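Local coordinates for glyoxalase family protein (Bacillus cereus, PDB 1SS4) that is of unknown function but belongs to the glyoxalase (vicinal oxygen chelate) family, and may act as a metal-dependent methylmalonyl-CoA epimerase, at residues 13-26 with 71-83. Numbering follows the deposited sequence.
Sequences DNVSIVVESLDNAI and RIELSRFLTPPTI
V15, I17 and V19 join R71, E73 and S75 through five parallel-strand backbone hydrogen bonds, the first V15 N to R71 O (3.2 Å), the last V19 N to S75 O (2.7 Å), with 30° between the strand directions. Water 3 extends the pairing by bridging V19 O and F77 N. L74 packs between the sheet and helix 22-26: its CB meets L22 CD1 at 3.6 Å, its CD1 reaches A25 CB at 3.8 Å and I26 CG1, and CD2 lies alongside I17. I17 crosses I72, CD1 to CG2 3.9 Å. S21 OG caps the helix by accepting from N24 N. R76 runs extended to CD, which passes E20 O at 3.4 Å; the bend at chi3 (65°) then turns NE, L22 CB lies at the guanidinium edge, and NH2 pairs with E59. On the other face S16 CB packs on E73 CB (3.7 Å), and V18 CG1 meets the F77 ring at its edge, CD2 3.8 Å away. N14 stands obliquely to E73, its OD1 bonded to R98 of the second subunit. The contact joins the first and last strands of the first beta-alpha-beta-beta-beta module of the glyoxalase fold: helix 22-32, with F29 touching I17, I72 and L74, packs on the sheet, strand 57-64 flanks 71-79, and 14-18 pairs antiparallel with the second subunit.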
ATOM      1  N   ASP A  13      -9.653   2.052   2.954  1.00 22.78           N
ATOM      2  CA  ASP A  13     -10.372   1.181   2.035  1.00 23.83           C
ATOM      3  C   ASP A  13      -9.543   0.138   1.310  1.00 22.36           C
ATOM      4  O   ASP A  13      -9.936  -1.028   1.214  1.00 20.74           O
ATOM      5  CB  ASP A  13     -11.108   2.022   1.002  1.00 30.28           C
ATOM      6  CG  ASP A  13     -12.241   1.272   0.370  1.00 38.88           C
ATOM      7  OD1 ASP A  13     -13.357   1.281   0.954  1.00 40.81           O
ATOM      8  OD2 ASP A  13     -12.013   0.647  -0.696  1.00 43.59           O
ATOM      9  N   ASN A  14      -8.396   0.545   0.788  1.00 21.19           N
ATOM     10  CA  ASN A  14      -7.563  -0.383   0.040  1.00 22.64           C
ATOM     11  C   ASN A  14      -6.238   0.256  -0.342  1.00 21.68           C
ATOM     12  O   ASN A  14      -6.059   1.472  -0.221  1.00 23.59           O
ATOM     13  CB  ASN A  14      -8.280  -0.788  -1.263  1.00 21.23           C
ATOM     14  CG  ASN A  14      -8.458   0.410  -2.241  1.00 25.23           C
ATOM     15  OD1 ASN A  14      -7.504   0.867  -2.863  1.00 23.31           O
ATOM     16  ND2 ASN A  14      -9.685   0.913  -2.354  1.00 23.53           N
ATOM     17  N   VAL A  15      -5.316  -0.587  -0.787  1.00 21.24           N
ATOM     18  CA  VAL A  15      -4.049  -0.116  -1.321  1.00 19.52           C
ATOM     19  C   VAL A  15      -4.168  -0.634  -2.746  1.00 20.31           C
ATOM     20  O   VAL A  15      -4.676  -1.732  -2.958  1.00 18.50           O
ATOM     21  CB  VAL A  15      -2.832  -0.759  -0.639  1.00 20.58           C
ATOM     22  CG1 VAL A  15      -2.974  -2.264  -0.648  1.00 22.03           C
ATOM     23  CG2 VAL A  15      -1.565  -0.352  -1.376  1.00 16.34           C
ATOM     24  N   SER A  16      -3.775   0.165  -3.735  1.00 18.99           N
ATOM     25  CA  SER A  16      -3.897  -0.299  -5.108  1.00 18.19           C
ATOM     26  C   SER A  16      -2.552  -0.481  -5.734  1.00 19.82           C
ATOM     27  O   SER A  16      -1.587   0.221  -5.378  1.00 19.59           O
ATOM     28  CB  SER A  16      -4.722   0.664  -5.962  1.00 20.77           C
ATOM     29  OG  SER A  16      -4.004   1.877  -6.154  1.00 25.75           O
ATOM     30  N   ILE A  17      -2.498  -1.435  -6.671  1.00 19.63           N
ATOM     31  CA  ILE A  17      -1.269  -1.769  -7.392  1.00 21.43           C
ATOM     32  C   ILE A  17      -1.610  -1.762  -8.893  1.00 21.38           C
ATOM     33  O   ILE A  17      -2.635  -2.312  -9.295  1.00 22.70           O
ATOM     34  CB  ILE A  17      -0.759  -3.206  -7.021  1.00 20.96           C
ATOM     35  CG1 ILE A  17      -0.766  -3.407  -5.499  1.00 22.27           C
ATOM     36  CG2 ILE A  17       0.668  -3.420  -7.588  1.00 19.38           C
ATOM     37  CD1 ILE A  17      -0.501  -4.861  -5.058  1.00 22.50           C
ATOM     38  N   VAL A  18      -0.767  -1.119  -9.695  1.00 22.60           N
ATOM     39  CA  VAL A  18      -0.939  -1.069 -11.146  1.00 21.67           C
ATOM     40  C   VAL A  18      -0.120  -2.247 -11.667  1.00 22.89           C
ATOM     41  O   VAL A  18       1.065  -2.353 -11.377  1.00 21.62           O
ATOM     42  CB  VAL A  18      -0.398   0.258 -11.720  1.00 21.66           C
ATOM     43  CG1 VAL A  18      -0.405   0.229 -13.239  1.00 19.34           C
ATOM     44  CG2 VAL A  18      -1.246   1.389 -11.221  1.00 19.78           C
ATOM     45  N   VAL A  19      -0.763  -3.147 -12.408  1.00 23.56           N
ATOM     46  CA  VAL A  19      -0.069  -4.319 -12.896  1.00 23.73           C
ATOM     47  C   VAL A  19      -0.132  -4.464 -14.410  1.00 26.52           C
ATOM     48  O   VAL A  19      -0.921  -3.784 -15.081  1.00 25.39           O
ATOM     49  CB  VAL A  19      -0.615  -5.599 -12.229  1.00 25.71           C
ATOM     50  CG1 VAL A  19      -0.498  -5.472 -10.714  1.00 26.70           C
ATOM     51  CG2 VAL A  19      -2.071  -5.830 -12.625  1.00 25.14           C
ATOM     52  N   GLU A  20       0.729  -5.340 -14.926  1.00 27.57           N
ATOM     53  CA  GLU A  20       0.830  -5.631 -16.353  1.00 31.30           C
ATOM     54  C   GLU A  20      -0.290  -6.587 -16.778  1.00 30.58           C
ATOM     55  O   GLU A  20      -0.935  -6.393 -17.804  1.00 30.70           O
ATOM     56  CB  GLU A  20       2.193  -6.273 -16.627  1.00 32.81           C
ATOM     57  CG  GLU A  20       2.587  -6.354 -18.079  1.00 37.97           C
ATOM     58  CD  GLU A  20       3.984  -6.942 -18.266  1.00 41.91           C
ATOM     59  OE1 GLU A  20       4.402  -7.058 -19.443  1.00 45.04           O
ATOM     60  OE2 GLU A  20       4.665  -7.288 -17.253  1.00 39.06           O
ATOM     61  N   SER A  21      -0.512  -7.623 -15.978  1.00 32.23           N
ATOM     62  CA  SER A  21      -1.547  -8.627 -16.253  1.00 31.37           C
ATOM     63  C   SER A  21      -2.508  -8.753 -15.077  1.00 30.60           C
ATOM     64  O   SER A  21      -2.116  -9.197 -13.996  1.00 28.53           O
ATOM     65  CB  SER A  21      -0.916 -10.001 -16.506  1.00 32.11           C
ATOM     66  OG  SER A  21      -1.900 -11.028 -16.466  1.00 30.72           O
ATOM     67  N   LEU A  22      -3.763  -8.360 -15.284  1.00 30.05           N
ATOM     68  CA  LEU A  22      -4.753  -8.464 -14.221  1.00 30.55           C
ATOM     69  C   LEU A  22      -4.996  -9.951 -13.909  1.00 30.43           C
ATOM     70  O   LEU A  22      -5.070 -10.359 -12.739  1.00 29.22           O
ATOM     71  CB  LEU A  22      -6.054  -7.769 -14.642  1.00 28.41           C
ATOM     72  CG  LEU A  22      -6.931  -7.245 -13.504  1.00 28.06           C
ATOM     73  CD1 LEU A  22      -6.110  -6.297 -12.615  1.00 25.34           C
ATOM     74  CD2 LEU A  22      -8.148  -6.522 -14.075  1.00 26.81           C
ATOM     75  N   ASP A  23      -5.109 -10.771 -14.948  1.00 29.97           N
ATOM     76  CA  ASP A  23      -5.312 -12.200 -14.713  1.00 31.22           C
ATOM     77  C   ASP A  23      -4.239 -12.797 -13.797  1.00 30.79           C
ATOM     78  O   ASP A  23      -4.561 -13.521 -12.851  1.00 30.64           O
ATOM     79  CB  ASP A  23      -5.306 -12.984 -16.029  1.00 34.91           C
ATOM     80  CG  ASP A  23      -6.559 -12.773 -16.849  1.00 36.38           C
ATOM     81  OD1 ASP A  23      -7.592 -12.377 -16.277  1.00 38.45           O
ATOM     82  OD2 ASP A  23      -6.512 -13.018 -18.073  1.00 39.54           O
ATOM     83  N   ASN A  24      -2.967 -12.514 -14.079  1.00 29.29           N
ATOM     84  CA  ASN A  24      -1.889 -13.073 -13.262  1.00 27.57           C
ATOM     85  C   ASN A  24      -1.862 -12.526 -11.836  1.00 27.77           C
ATOM     86  O   ASN A  24      -1.587 -13.268 -10.880  1.00 25.41           O
ATOM     87  CB  ASN A  24      -0.513 -12.822 -13.891  1.00 29.30           C
ATOM     88  CG  ASN A  24      -0.292 -13.610 -15.162  1.00 32.42           C
ATOM     89  OD1 ASN A  24      -0.931 -14.636 -15.391  1.00 34.28           O
ATOM     90  ND2 ASN A  24       0.634 -13.142 -15.993  1.00 30.63           N
ATOM     91  N   ALA A  25      -2.117 -11.228 -11.690  1.00 25.71           N
ATOM     92  CA  ALA A  25      -2.108 -10.610 -10.357  1.00 23.76           C
ATOM     93  C   ALA A  25      -3.262 -11.160  -9.515  1.00 25.31           C
ATOM     94  O   ALA A  25      -3.079 -11.499  -8.351  1.00 26.24           O
ATOM     95  CB  ALA A  25      -2.200  -9.090 -10.482  1.00 24.67           C
ATOM     96  N   ILE A  26      -4.449 -11.260 -10.109  1.00 26.40           N
ATOM     97  CA  ILE A  26      -5.597 -11.823  -9.399  1.00 28.72           C
ATOM     98  C   ILE A  26      -5.211 -13.234  -8.936  1.00 28.14           C
ATOM     99  O   ILE A  26      -5.384 -13.588  -7.775  1.00 27.40           O
ATOM    100  CB  ILE A  26      -6.858 -11.926 -10.316  1.00 28.07           C
ATOM    101  CG1 ILE A  26      -7.364 -10.526 -10.671  1.00 30.24           C
ATOM    102  CG2 ILE A  26      -7.958 -12.722  -9.610  1.00 30.74           C
ATOM    103  CD1 ILE A  26      -8.566 -10.522 -11.593  1.00 30.27           C
ATOM    104  N   ARG A  71      -8.387  -4.564   1.691  1.00 24.22           N
ATOM    105  CA  ARG A  71      -8.545  -4.781   0.271  1.00 23.45           C
ATOM    106  C   ARG A  71      -7.343  -4.337  -0.543  1.00 24.88           C
ATOM    107  O   ARG A  71      -6.643  -3.389  -0.178  1.00 23.25           O
ATOM    108  CB  ARG A  71      -9.788  -4.040  -0.239  1.00 24.61           C
ATOM    109  CG  ARG A  71     -11.114  -4.625   0.223  1.00 23.69           C
ATOM    110  CD  ARG A  71     -12.286  -3.674  -0.072  1.00 28.35           C
ATOM    111  NE  ARG A  71     -13.552  -4.369   0.126  1.00 28.89           N
ATOM    112  CZ  ARG A  71     -14.099  -4.609   1.312  1.00 30.99           C
ATOM    113  NH1 ARG A  71     -13.504  -4.189   2.422  1.00 34.23           N
ATOM    114  NH2 ARG A  71     -15.226  -5.303   1.388  1.00 32.90           N
ATOM    115  N   ILE A  72      -7.135  -5.034  -1.659  1.00 23.39           N
ATOM    116  CA  ILE A  72      -6.074  -4.710  -2.601  1.00 22.11           C
ATOM    117  C   ILE A  72      -6.771  -4.478  -3.937  1.00 24.56           C
ATOM    118  O   ILE A  72      -7.467  -5.352  -4.459  1.00 24.44           O
ATOM    119  CB  ILE A  72      -5.069  -5.849  -2.757  1.00 21.67           C
ATOM    120  CG1 ILE A  72      -4.289  -6.019  -1.466  1.00 22.89           C
ATOM    121  CG2 ILE A  72      -4.136  -5.580  -3.950  1.00 20.29           C
ATOM    122  CD1 ILE A  72      -3.575  -7.379  -1.362  1.00 30.37           C
ATOM    123  N   GLU A  73      -6.601  -3.280  -4.477  1.00 22.44           N
ATOM    124  CA  GLU A  73      -7.198  -2.950  -5.762  1.00 23.38           C
ATOM    125  C   GLU A  73      -6.125  -3.131  -6.818  1.00 22.59           C
ATOM    126  O   GLU A  73      -5.049  -2.533  -6.723  1.00 24.32           O
ATOM    127  CB  GLU A  73      -7.682  -1.496  -5.783  1.00 22.26           C
ATOM    128  CG  GLU A  73      -8.423  -1.123  -7.059  1.00 29.77           C
ATOM    129  CD  GLU A  73      -8.967   0.312  -7.041  1.00 34.39           C
ATOM    130  OE1 GLU A  73      -9.644   0.698  -6.060  1.00 39.30           O
ATOM    131  OE2 GLU A  73      -8.727   1.057  -8.006  1.00 37.75           O
ATOM    132  N   LEU A  74      -6.425  -3.941  -7.822  1.00 22.26           N
ATOM    133  CA  LEU A  74      -5.495  -4.191  -8.908  1.00 22.13           C
ATOM    134  C   LEU A  74      -6.006  -3.444 -10.137  1.00 24.89           C
ATOM    135  O   LEU A  74      -7.198  -3.520 -10.474  1.00 22.79           O
ATOM    136  CB  LEU A  74      -5.402  -5.705  -9.167  1.00 25.06           C
ATOM    137  CG  LEU A  74      -4.953  -6.537  -7.959  1.00 23.75           C
ATOM    138  CD1 LEU A  74      -5.130  -8.025  -8.245  1.00 27.66           C
ATOM    139  CD2 LEU A  74      -3.477  -6.237  -7.611  1.00 23.66           C
ATOM    140  N   SER A  75      -5.113  -2.686 -10.776  1.00 24.44           N
ATOM    141  CA  SER A  75      -5.452  -1.908 -11.965  1.00 25.81           C
ATOM    142  C   SER A  75      -4.520  -2.216 -13.134  1.00 25.25           C
ATOM    143  O   SER A  75      -3.317  -2.419 -12.948  1.00 24.22           O
ATOM    144  CB  SER A  75      -5.364  -0.405 -11.675  1.00 25.73           C
ATOM    145  OG  SER A  75      -6.430   0.012 -10.845  1.00 34.07           O
ATOM    146  N   ARG A  76      -5.094  -2.243 -14.329  1.00 25.05           N
ATOM    147  CA  ARG A  76      -4.346  -2.465 -15.564  1.00 28.67           C
ATOM    148  C   ARG A  76      -4.775  -1.372 -16.544  1.00 27.58           C
ATOM    149  O   ARG A  76      -5.963  -1.241 -16.859  1.00 27.29           O
ATOM    150  CB  ARG A  76      -4.671  -3.832 -16.165  1.00 30.69           C
ATOM    151  CG  ARG A  76      -3.928  -4.094 -17.464  1.00 39.57           C
ATOM    152  CD  ARG A  76      -4.246  -5.485 -17.996  1.00 42.74           C
ATOM    153  NE  ARG A  76      -5.649  -5.634 -18.386  1.00 45.59           N
ATOM    154  CZ  ARG A  76      -6.147  -5.238 -19.554  1.00 47.79           C
ATOM    155  NH1 ARG A  76      -5.359  -4.662 -20.458  1.00 47.91           N
ATOM    156  NH2 ARG A  76      -7.431  -5.429 -19.826  1.00 47.63           N
ATOM    157  N   PHE A  77      -3.812  -0.582 -17.010  1.00 28.52           N
ATOM    158  CA  PHE A  77      -4.094   0.496 -17.951  1.00 29.64           C
ATOM    159  C   PHE A  77      -4.178  -0.010 -19.394  1.00 30.46           C
ATOM    160  O   PHE A  77      -3.296  -0.714 -19.843  1.00 30.69           O
ATOM    161  CB  PHE A  77      -2.994   1.562 -17.876  1.00 26.62           C
ATOM    162  CG  PHE A  77      -3.182   2.565 -16.762  1.00 28.28           C
ATOM    163  CD1 PHE A  77      -3.965   3.701 -16.957  1.00 25.60           C
ATOM    164  CD2 PHE A  77      -2.603   2.361 -15.510  1.00 25.32           C
ATOM    165  CE1 PHE A  77      -4.177   4.622 -15.912  1.00 24.97           C
ATOM    166  CE2 PHE A  77      -2.805   3.264 -14.470  1.00 23.93           C
ATOM    167  CZ  PHE A  77      -3.595   4.400 -14.665  1.00 27.10           C
ATOM    168  N   LEU A  78      -5.253   0.327 -20.104  1.00 32.77           N
ATOM    169  CA  LEU A  78      -5.362  -0.034 -21.520  1.00 33.00           C
ATOM    170  C   LEU A  78      -4.849   1.246 -22.196  1.00 33.60           C
ATOM    171  O   LEU A  78      -3.980   1.211 -23.069  1.00 36.20           O
ATOM    172  CB  LEU A  78      -6.808  -0.324 -21.896  1.00 35.34           C
ATOM    173  CG  LEU A  78      -7.373  -1.671 -21.426  1.00 38.36           C
ATOM    174  CD1 LEU A  78      -7.511  -1.711 -19.906  1.00 38.16           C
ATOM    175  CD2 LEU A  78      -8.726  -1.889 -22.076  1.00 41.94           C
ATOM    176  N   THR A  79      -5.374   2.380 -21.755  1.00 30.90           N
ATOM    177  CA  THR A  79      -4.929   3.687 -22.238  1.00 31.86           C
ATOM    178  C   THR A  79      -5.046   4.683 -21.077  1.00 30.86           C
ATOM    179  O   THR A  79      -5.976   4.596 -20.262  1.00 30.27           O
ATOM    180  CB  THR A  79      -5.788   4.213 -23.418  1.00 32.35           C
ATOM    181  OG1 THR A  79      -7.160   4.247 -23.021  1.00 35.10           O
ATOM    182  CG2 THR A  79      -5.630   3.323 -24.649  1.00 36.93           C
ATOM    183  N   PRO A  80      -4.072   5.600 -20.951  1.00 28.62           N
ATOM    184  CA  PRO A  80      -2.899   5.725 -21.821  1.00 28.37           C
ATOM    185  C   PRO A  80      -1.974   4.600 -21.384  1.00 27.90           C
ATOM    186  O   PRO A  80      -2.181   4.031 -20.327  1.00 27.02           O
ATOM    187  CB  PRO A  80      -2.330   7.076 -21.428  1.00 27.95           C
ATOM    188  CG  PRO A  80      -2.601   7.099 -19.931  1.00 28.64           C
ATOM    189  CD  PRO A  80      -4.039   6.617 -19.882  1.00 28.99           C
ATOM    190  N   PRO A  81      -0.941   4.263 -22.173  1.00 29.11           N
ATOM    191  CA  PRO A  81      -0.111   3.170 -21.653  1.00 26.37           C
ATOM    192  C   PRO A  81       0.701   3.585 -20.420  1.00 25.34           C
ATOM    193  O   PRO A  81       0.866   4.778 -20.133  1.00 24.59           O
ATOM    194  CB  PRO A  81       0.788   2.835 -22.839  1.00 30.25           C
ATOM    195  CG  PRO A  81       1.024   4.169 -23.441  1.00 28.92           C
ATOM    196  CD  PRO A  81      -0.395   4.773 -23.445  1.00 29.35           C
ATOM    197  N   THR A  82       1.212   2.612 -19.677  1.00 23.42           N
ATOM    198  CA  THR A  82       2.029   2.977 -18.529  1.00 22.52           C
ATOM    199  C   THR A  82       3.351   3.520 -19.114  1.00 22.31           C
ATOM    200  O   THR A  82       3.733   3.190 -20.241  1.00 23.28           O
ATOM    201  CB  THR A  82       2.246   1.758 -17.583  1.00 24.28           C
ATOM    202  OG1 THR A  82       2.595   0.612 -18.350  1.00 21.82           O
ATOM    203  CG2 THR A  82       0.947   1.432 -16.815  1.00 23.88           C
ATOM    204  N   ILE A  83       4.041   4.351 -18.344  1.00 20.52           N
ATOM    205  CA  ILE A  83       5.273   4.985 -18.780  1.00 21.25           C
ATOM    206  C   ILE A  83       6.394   4.926 -17.737  1.00 20.48           C
ATOM    207  O   ILE A  83       7.434   5.545 -17.909  1.00 20.71           O
ATOM    208  CB  ILE A  83       4.979   6.447 -19.085  1.00 22.51           C
ATOM    209  CG1 ILE A  83       4.466   7.118 -17.810  1.00 24.99           C
ATOM    210  CG2 ILE A  83       3.930   6.519 -20.170  1.00 20.72           C
ATOM    211  CD1 ILE A  83       4.246   8.623 -17.920  1.00 22.44           C
TER
HETATM  212  O   HOH W   1      -7.584  -2.071   3.332  1.00 24.34           O
HETATM  213  O   HOH W   2     -11.533  -2.365   3.011  1.00 26.94           O
HETATM  214  O   HOH W   3      -1.186  -1.278 -16.428  1.00 29.04           O